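PDB 4MHR: ectoine hydroxylase from Sphingopyxis alaskensis, which catalyses the iron(II)- and 2-oxoglutarate-dependent hydroxylation of L-ectoine to 5-hydroxyectoine, a compatible solute that protects cells against osmotic stress. Local coordinates for residues Arg26-His32 and Pro165-Ala169; Phe155-Val160 and Tyr196-Val200. The contacts are given in a common frame with arbitrary orientation. Residues are numbered along the deposited sequence.

Interaction 1. Residues Arg26-His32 and Pro165-Ala169; sequences RLDPVVH and PRMRA
A single carboxylate can join two irregular loops when each of its oxygens finds a different donor, and Asp28 is a clear case. Neither Arg26-His32 nor Pro165-Ala169 is helix or strand where they meet; the backbones come closest at Asp28 and Met167, whose CA atoms lie 6.0 Å apart. Asp28, with extended backbone and chi1 in m, directs its side chain at the other loop. Its OD1 receives Arg166 NH1 at 2.8 Å in a salt bridge, while its OD2 accepts the backbone Met167 N at 2.9 Å and is also bonded to the hydroxyl of Tyr13. Met167 (m, t, t) centres an inverse gamma turn, closed by a weak bond from Arg168 N to Arg166 O. Arg26, all-trans through chi3, curls its segment around itself: NE donates to Asp28 O at 3.0 Å and NH2 to Pro29 O at 2.8 Å, and NH1 forms a salt bridge with Asp248. One guanidinium face rests on Met167, with Arg26 NH2 3.6 Å from Met167 CB; Arg26 NH2 is also 3.4 Å from Met167 O, but too poorly angled to bond. Farther along, Arg168 CD sits over the His32 ring, 3.4 Å from its centroid, a CH-pi contact; His32 ND1 and Arg168 NH1 are bonded to the carbonyls of Leu126 and Leu127. Two surface loops thus fasten the N-terminal region to the entry of strand 169-175 in the cupin core of this PhyH-family dioxygenase.

Interaction 2. Residues Phe155-Val160 and Tyr196-Val200; sequences FETWHV and YLTCV
How a helix can be packed against the end of a strand largely by side chains is illustrated by Phe155-Val160 and Tyr196-Val200. The first segment is regular helix, with His159 N bonded to Phe155 O at 2.8 Å and Val160 N to Glu156 O at 3.0 Å; the second leaves strand 195-197 and runs on as extended loop. The nearest CA atoms, those of Glu156 and Thr198, are 7.5 Å apart, leaving room for the Glu156 side chain, and Tyr196 packs alongside it. The CA-CB bond of Tyr196 points sideways, but chi1 in t, with chi2 at 63°, carries the ring to the helix. Phe155, also t, with chi2 at 77°, meets it obliquely: Phe155 CD2 is 3.7 Å from Tyr196 CE1, the centroids are 5.9 Å apart and the planes inclined at 68°. Tyr13 adds its ring to both aromatics. One turn on, His159, again t, brings CD2 to 3.9 Å from Tyr196 OH, and stacks on Phe282 while its NE2 bonds Asp11. Glu156 bends at chi2 (m) after a t chi1, so that Glu156 CG lies 3.6 Å from Tyr196 OH and Glu156 OE2 reaches 3.7 Å from Cys199 CB. The buried carboxylate is satisfied by Ser15 and a salt bridge to Arg16. Trp158, important for ectoine stabilization, has its side chain out of reach of 196-200. Packed here against the end of strand 195-197 is the helix following His152 and Asp154, which with His253 form the cupin iron site's facial triad.

Followed from the N terminus, the chain passes through 26-32 first, then 155-160, 165-169 and finally 196-200. Interaction 1 therefore closes a long loop that is still open when the shorter loop of interaction 2 begins, and the two cross: helix 154-162 lies within the first loop, while 165-169 lies within the second. The contacts meet directly, with Met167 CG 3.7 Å from Phe155 CE2 and Met167 CE 3.7 Å from Tyr196 CD1, so one methionine spans both. Pairing of strand 23-25 with 195-197 adds another connection between the outer segments. Together they tie together the N-terminal region, the helix that follows His152 and Asp154, the loop into strand 169-175 and the end of strand 195-197.

Interaction 1. Residues Arg26-His32 and Pro165-Ala169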
ATOM      1  N   ARG A  26       6.730  -2.742 -18.085  1.00 29.62           N
ATOM      2  CA  ARG A  26       7.287  -1.918 -17.042  1.00 24.62           C
ATOM      3  C   ARG A  26       8.581  -1.409 -17.651  1.00 26.48           C
ATOM      4  O   ARG A  26       9.429  -2.128 -18.252  1.00 23.87           O
ATOM      5  CB  ARG A  26       7.535  -2.740 -15.764  1.00 29.41           C
ATOM      6  CG  ARG A  26       8.251  -1.947 -14.657  1.00 27.22           C
ATOM      7  CD  ARG A  26       8.352  -2.748 -13.379  1.00 27.89           C
ATOM      8  NE  ARG A  26       8.741  -1.922 -12.263  1.00 23.06           N
ATOM      9  CZ  ARG A  26       8.080  -1.768 -11.107  1.00 24.98           C
ATOM     10  NH1 ARG A  26       6.899  -2.338 -10.849  1.00 23.23           N
ATOM     11  NH2 ARG A  26       8.640  -1.009 -10.162  1.00 23.16           N
ATOM     12  N   LEU A  27       8.767  -0.139 -17.447  1.00 24.33           N
ATOM     13  CA  LEU A  27       9.999   0.519 -17.920  1.00 28.90           C
ATOM     14  C   LEU A  27      10.878   1.079 -16.779  1.00 26.12           C
ATOM     15  O   LEU A  27      11.780   1.832 -17.018  1.00 29.95           O
ATOM     16  CB  LEU A  27       9.585   1.630 -18.820  1.00 24.55           C
ATOM     17  CG  LEU A  27       8.772   1.149 -20.041  1.00 24.95           C
ATOM     18  CD1 LEU A  27       8.286   2.398 -20.798  1.00 28.98           C
ATOM     19  CD2 LEU A  27       9.611   0.264 -20.957  1.00 26.26           C
ATOM     20  N   ASP A  28      10.576   0.706 -15.543  1.00 26.11           N
ATOM     21  CA  ASP A  28      11.312   1.147 -14.339  1.00 23.86           C
ATOM     22  C   ASP A  28      11.878  -0.077 -13.614  1.00 23.27           C
ATOM     23  O   ASP A  28      11.296  -1.134 -13.685  1.00 21.96           O
ATOM     24  CB  ASP A  28      10.324   1.819 -13.371  1.00 23.90           C
ATOM     25  CG  ASP A  28       9.915   3.199 -13.831  1.00 26.68           C
ATOM     26  OD1 ASP A  28      10.814   4.081 -13.856  1.00 23.74           O
ATOM     27  OD2 ASP A  28       8.711   3.387 -14.140  1.00 25.91           O
ATOM     28  N   PRO A  29      12.995   0.067 -12.884  1.00 25.32           N
ATOM     29  CA  PRO A  29      13.349  -1.022 -11.994  1.00 24.94           C
ATOM     30  C   PRO A  29      12.246  -1.363 -10.946  1.00 23.92           C
ATOM     31  O   PRO A  29      11.348  -0.562 -10.680  1.00 22.49           O
ATOM     32  CB  PRO A  29      14.599  -0.522 -11.282  1.00 24.71           C
ATOM     33  CG  PRO A  29      15.106   0.573 -12.086  1.00 30.24           C
ATOM     34  CD  PRO A  29      13.890   1.207 -12.752  1.00 26.51           C
ATOM     35  N   VAL A  30      12.338  -2.557 -10.385  1.00 22.99           N
ATOM     36  CA  VAL A  30      11.551  -2.941  -9.192  1.00 23.90           C
ATOM     37  C   VAL A  30      12.340  -2.573  -7.909  1.00 21.89           C
ATOM     38  O   VAL A  30      11.826  -1.920  -7.025  1.00 23.22           O
ATOM     39  CB  VAL A  30      11.067  -4.390  -9.243  1.00 24.08           C
ATOM     40  CG1 VAL A  30      10.096  -4.725  -8.121  1.00 22.95           C
ATOM     41  CG2 VAL A  30      10.336  -4.717 -10.561  1.00 23.16           C
ATOM     42  N   VAL A  31      13.564  -3.076  -7.800  1.00 25.62           N
ATOM     43  CA  VAL A  31      14.456  -2.766  -6.694  1.00 21.29           C
ATOM     44  C   VAL A  31      15.409  -1.691  -7.301  1.00 25.74           C
ATOM     45  O   VAL A  31      16.127  -1.918  -8.281  1.00 23.72           O
ATOM     46  CB  VAL A  31      15.238  -3.979  -6.236  1.00 22.98           C
ATOM     47  CG1 VAL A  31      16.336  -3.607  -5.249  1.00 25.44           C
ATOM     48  CG2 VAL A  31      14.295  -5.009  -5.675  1.00 24.42           C
ATOM     49  N   HIS A  32      15.411  -0.523  -6.698  1.00 22.66           N
ATOM     50  CA  HIS A  32      16.128   0.621  -7.256  1.00 23.86           C
ATOM     51  C   HIS A  32      17.544   0.854  -6.664  1.00 27.17           C
ATOM     52  O   HIS A  32      18.139   1.965  -6.786  1.00 25.94           O
ATOM     53  CB  HIS A  32      15.283   1.846  -7.032  1.00 22.65           C
ATOM     54  CG  HIS A  32      14.044   1.940  -7.875  1.00 21.93           C
ATOM     55  ND1 HIS A  32      12.870   1.269  -7.586  1.00 24.68           N
ATOM     56  CD2 HIS A  32      13.797   2.654  -8.998  1.00 19.80           C
ATOM     57  CE1 HIS A  32      11.934   1.607  -8.477  1.00 21.30           C
ATOM     58  NE2 HIS A  32      12.484   2.453  -9.342  1.00 22.62           N
ATOM     59  N   PRO A 165       4.802   9.981 -11.927  1.00 28.80           N
ATOM     60  CA  PRO A 165       5.321   9.639 -13.259  1.00 31.92           C
ATOM     61  C   PRO A 165       5.826   8.249 -13.445  1.00 28.93           C
ATOM     62  O   PRO A 165       5.614   7.691 -14.518  1.00 33.01           O
ATOM     63  CB  PRO A 165       6.499  10.620 -13.484  1.00 33.62           C
ATOM     64  CG  PRO A 165       6.830  11.177 -12.153  1.00 31.83           C
ATOM     65  CD  PRO A 165       5.667  10.926 -11.201  1.00 31.26           C
ATOM     66  N   ARG A 166       6.500   7.695 -12.427  1.00 27.62           N
ATOM     67  CA  ARG A 166       7.296   6.474 -12.581  1.00 26.31           C
ATOM     68  C   ARG A 166       6.913   5.422 -11.504  1.00 24.82           C
ATOM     69  O   ARG A 166       6.464   5.760 -10.431  1.00 22.84           O
ATOM     70  CB  ARG A 166       8.792   6.748 -12.497  1.00 25.68           C
ATOM     71  CG  ARG A 166       9.377   7.734 -13.506  1.00 34.90           C
ATOM     72  CD  ARG A 166       9.379   7.110 -14.872  1.00 41.67           C
ATOM     73  NE  ARG A 166      10.422   7.731 -15.566  1.00 50.92           N
ATOM     74  CZ  ARG A 166      11.646   7.261 -15.786  1.00 42.26           C
ATOM     75  NH1 ARG A 166      12.063   6.066 -15.427  1.00 39.39           N
ATOM     76  NH2 ARG A 166      12.453   8.071 -16.413  1.00 31.38           N
ATOM     77  N   MET A 167       7.213   4.153 -11.774  1.00 23.81           N
ATOM     78  CA  MET A 167       6.954   3.093 -10.770  1.00 23.96           C
ATOM     79  C   MET A 167       8.093   3.071  -9.794  1.00 22.33           C
ATOM     80  O   MET A 167       9.040   2.333  -9.992  1.00 23.71           O
ATOM     81  CB  MET A 167       6.786   1.739 -11.449  1.00 22.39           C
ATOM     82  CG  MET A 167       5.558   1.730 -12.382  1.00 20.67           C
ATOM     83  SD  MET A 167       5.501   0.100 -13.091  1.00 25.98           S
ATOM     84  CE  MET A 167       4.130   0.314 -14.215  1.00 26.23           C
ATOM     85  N   ARG A 168       8.022   3.936  -8.800  1.00 23.33           N
ATOM     86  CA  ARG A 168       9.084   4.092  -7.818  1.00 22.77           C
ATOM     87  C   ARG A 168       8.476   4.446  -6.450  1.00 22.87           C
ATOM     88  O   ARG A 168       8.911   5.328  -5.688  1.00 23.69           O
ATOM     89  CB  ARG A 168      10.187   5.048  -8.300  1.00 28.40           C
ATOM     90  CG  ARG A 168      11.249   5.180  -7.232  1.00 28.85           C
ATOM     91  CD  ARG A 168      12.740   5.190  -7.285  1.00 41.39           C
ATOM     92  NE  ARG A 168      13.358   6.182  -7.999  1.00 30.46           N
ATOM     93  CZ  ARG A 168      14.671   6.568  -8.052  1.00 31.04           C
ATOM     94  NH1 ARG A 168      15.690   6.292  -7.258  1.00 31.31           N
ATOM     95  NH2 ARG A 168      14.932   7.396  -9.027  1.00 24.96           N
ATOM     96  N   ALA A 169       7.407   3.706  -6.136  1.00 24.14           N
ATOM     97  CA  ALA A 169       6.693   3.804  -4.878  1.00 23.25           C
ATOM     98  C   ALA A 169       6.329   2.436  -4.391  1.00 22.25           C
ATOM     99  O   ALA A 169       6.208   1.474  -5.172  1.00 23.24           O
ATOM    100  CB  ALA A 169       5.421   4.668  -5.004  1.00 26.20           C
TER

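Interaction 2. Residues Phe155-Val160 and Tyr196-Val200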
ATOM      1  N   PHE A 155      -0.696   1.938  -8.901  1.00 25.70           N
ATOM      2  CA  PHE A 155       0.088   2.849  -9.702  1.00 26.51           C
ATOM      3  C   PHE A 155      -0.746   3.424 -10.831  1.00 27.51           C
ATOM      4  O   PHE A 155      -0.567   4.568 -11.231  1.00 26.42           O
ATOM      5  CB  PHE A 155       1.359   2.211 -10.199  1.00 27.41           C
ATOM      6  CG  PHE A 155       2.093   3.083 -11.202  1.00 25.16           C
ATOM      7  CD1 PHE A 155       2.827   4.181 -10.747  1.00 23.16           C
ATOM      8  CD2 PHE A 155       1.979   2.828 -12.587  1.00 23.99           C
ATOM      9  CE1 PHE A 155       3.471   5.010 -11.648  1.00 25.06           C
ATOM     10  CE2 PHE A 155       2.627   3.656 -13.502  1.00 27.27           C
ATOM     11  CZ  PHE A 155       3.353   4.765 -13.011  1.00 26.17           C
ATOM     12  N   GLU A 156      -1.657   2.626 -11.401  1.00 28.38           N
ATOM     13  CA  GLU A 156      -2.434   3.108 -12.553  1.00 26.47           C
ATOM     14  C   GLU A 156      -3.272   4.327 -12.133  1.00 26.94           C
ATOM     15  O   GLU A 156      -3.344   5.313 -12.884  1.00 29.03           O
ATOM     16  CB  GLU A 156      -3.299   2.022 -13.178  1.00 30.42           C
ATOM     17  CG  GLU A 156      -3.890   2.346 -14.555  1.00 31.83           C
ATOM     18  CD  GLU A 156      -5.259   3.077 -14.500  1.00 36.63           C
ATOM     19  OE1 GLU A 156      -5.772   3.251 -13.407  1.00 29.41           O
ATOM     20  OE2 GLU A 156      -5.762   3.522 -15.583  1.00 30.45           O
ATOM     21  N   THR A 157      -3.837   4.280 -10.913  1.00 27.37           N
ATOM     22  CA  THR A 157      -4.485   5.451 -10.343  1.00 30.46           C
ATOM     23  C   THR A 157      -3.550   6.586  -9.978  1.00 31.50           C
ATOM     24  O   THR A 157      -3.830   7.759 -10.296  1.00 31.28           O
ATOM     25  CB  THR A 157      -5.330   5.071  -9.149  1.00 34.48           C
ATOM     26  OG1 THR A 157      -6.363   4.229  -9.622  1.00 34.75           O
ATOM     27  CG2 THR A 157      -5.924   6.305  -8.389  1.00 37.19           C
ATOM     28  N   TRP A 158      -2.475   6.273  -9.269  1.00 31.57           N
ATOM     29  CA  TRP A 158      -1.524   7.306  -8.877  1.00 31.49           C
ATOM     30  C   TRP A 158      -0.974   8.066 -10.100  1.00 28.65           C
ATOM     31  O   TRP A 158      -0.799   9.266 -10.065  1.00 28.17           O
ATOM     32  CB  TRP A 158      -0.416   6.746  -7.974  1.00 29.26           C
ATOM     33  CG  TRP A 158      -0.936   6.215  -6.684  1.00 27.51           C
ATOM     34  CD1 TRP A 158      -2.163   6.530  -6.091  1.00 30.75           C
ATOM     35  CD2 TRP A 158      -0.316   5.252  -5.818  1.00 27.09           C
ATOM     36  NE1 TRP A 158      -2.320   5.841  -4.928  1.00 29.90           N
ATOM     37  CE2 TRP A 158      -1.207   5.048  -4.714  1.00 28.02           C
ATOM     38  CE3 TRP A 158       0.877   4.508  -5.882  1.00 27.96           C
ATOM     39  CZ2 TRP A 158      -0.923   4.164  -3.664  1.00 27.81           C
ATOM     40  CZ3 TRP A 158       1.165   3.593  -4.867  1.00 28.12           C
ATOM     41  CH2 TRP A 158       0.258   3.412  -3.758  1.00 29.00           C
ATOM     42  N   HIS A 159      -0.739   7.370 -11.167  1.00 25.33           N
ATOM     43  CA  HIS A 159      -0.220   7.967 -12.355  1.00 31.05           C
ATOM     44  C   HIS A 159      -1.320   8.810 -13.060  1.00 35.13           C
ATOM     45  O   HIS A 159      -1.164  10.024 -13.247  1.00 30.94           O
ATOM     46  CB  HIS A 159       0.245   6.858 -13.266  1.00 31.00           C
ATOM     47  CG  HIS A 159       0.794   7.338 -14.568  1.00 31.59           C
ATOM     48  ND1 HIS A 159       2.013   7.983 -14.677  1.00 33.64           N
ATOM     49  CD2 HIS A 159       0.273   7.302 -15.812  1.00 30.05           C
ATOM     50  CE1 HIS A 159       2.221   8.281 -15.946  1.00 33.99           C
ATOM     51  NE2 HIS A 159       1.189   7.865 -16.656  1.00 30.70           N
ATOM     52  N   VAL A 160      -2.427   8.156 -13.414  1.00 34.21           N
ATOM     53  CA  VAL A 160      -3.510   8.799 -14.194  1.00 35.06           C
ATOM     54  C   VAL A 160      -4.137   9.932 -13.403  1.00 38.35           C
ATOM     55  O   VAL A 160      -4.312  11.044 -13.937  1.00 34.77           O
ATOM     56  CB  VAL A 160      -4.605   7.825 -14.646  1.00 36.52           C
ATOM     57  CG1 VAL A 160      -5.817   8.598 -15.243  1.00 41.40           C
ATOM     58  CG2 VAL A 160      -4.042   6.893 -15.672  1.00 36.00           C
ATOM     59  N   TYR A 196       2.221  -3.336 -17.017  1.00 26.50           N
ATOM     60  CA  TYR A 196       1.338  -2.238 -16.789  1.00 27.78           C
ATOM     61  C   TYR A 196       0.052  -2.533 -17.598  1.00 28.60           C
ATOM     62  O   TYR A 196       0.088  -2.590 -18.829  1.00 30.99           O
ATOM     63  CB  TYR A 196       1.947  -0.948 -17.297  1.00 26.82           C
ATOM     64  CG  TYR A 196       1.079   0.239 -17.047  1.00 25.47           C
ATOM     65  CD1 TYR A 196       0.770   0.626 -15.748  1.00 26.26           C
ATOM     66  CD2 TYR A 196       0.600   1.018 -18.103  1.00 28.21           C
ATOM     67  CE1 TYR A 196       0.007   1.740 -15.503  1.00 26.83           C
ATOM     68  CE2 TYR A 196      -0.118   2.180 -17.875  1.00 24.61           C
ATOM     69  CZ  TYR A 196      -0.432   2.537 -16.629  1.00 27.14           C
ATOM     70  OH  TYR A 196      -1.128   3.697 -16.427  1.00 29.00           O
ATOM     71  N   LEU A 197      -1.064  -2.785 -16.901  1.00 32.62           N
ATOM     72  CA  LEU A 197      -2.335  -3.095 -17.580  1.00 32.34           C
ATOM     73  C   LEU A 197      -3.108  -1.805 -17.766  1.00 31.53           C
ATOM     74  O   LEU A 197      -3.586  -1.246 -16.786  1.00 28.87           O
ATOM     75  CB  LEU A 197      -3.117  -4.127 -16.776  1.00 34.64           C
ATOM     76  CG  LEU A 197      -4.528  -4.426 -17.308  1.00 35.57           C
ATOM     77  CD1 LEU A 197      -4.484  -5.011 -18.721  1.00 33.27           C
ATOM     78  CD2 LEU A 197      -5.152  -5.414 -16.339  1.00 36.21           C
ATOM     79  N   THR A 198      -3.156  -1.273 -19.009  1.00 31.82           N
ATOM     80  CA  THR A 198      -3.891  -0.058 -19.231  1.00 31.70           C
ATOM     81  C   THR A 198      -5.366  -0.408 -18.998  1.00 33.19           C
ATOM     82  O   THR A 198      -5.800  -1.557 -19.172  1.00 33.35           O
ATOM     83  CB  THR A 198      -3.706   0.563 -20.669  1.00 32.26           C
ATOM     84  OG1 THR A 198      -4.320  -0.286 -21.633  1.00 36.70           O
ATOM     85  CG2 THR A 198      -2.228   0.684 -20.998  1.00 33.14           C
ATOM     86  N   CYS A 199      -6.095   0.558 -18.488  1.00 34.02           N
ATOM     87  CA  CYS A 199      -7.538   0.446 -18.318  1.00 40.14           C
ATOM     88  C   CYS A 199      -8.209   1.276 -19.455  1.00 44.32           C
ATOM     89  O   CYS A 199      -7.591   2.169 -20.022  1.00 38.13           O
ATOM     90  CB  CYS A 199      -7.951   0.922 -16.932  1.00 34.98           C
ATOM     91  SG  CYS A 199      -7.248  -0.092 -15.583  1.00 42.57           S
ATOM     92  N   VAL A 200      -9.437   0.914 -19.811  1.00 47.58           N
ATOM     93  CA  VAL A 200     -10.127   1.452 -20.994  1.00 54.91           C
ATOM     94  C   VAL A 200     -10.541   2.901 -20.777  1.00 44.97           C
ATOM     95  O   VAL A 200     -10.829   3.260 -19.642  1.00 50.03           O
ATOM     96  CB  VAL A 200     -11.360   0.583 -21.310  1.00 54.28           C
TER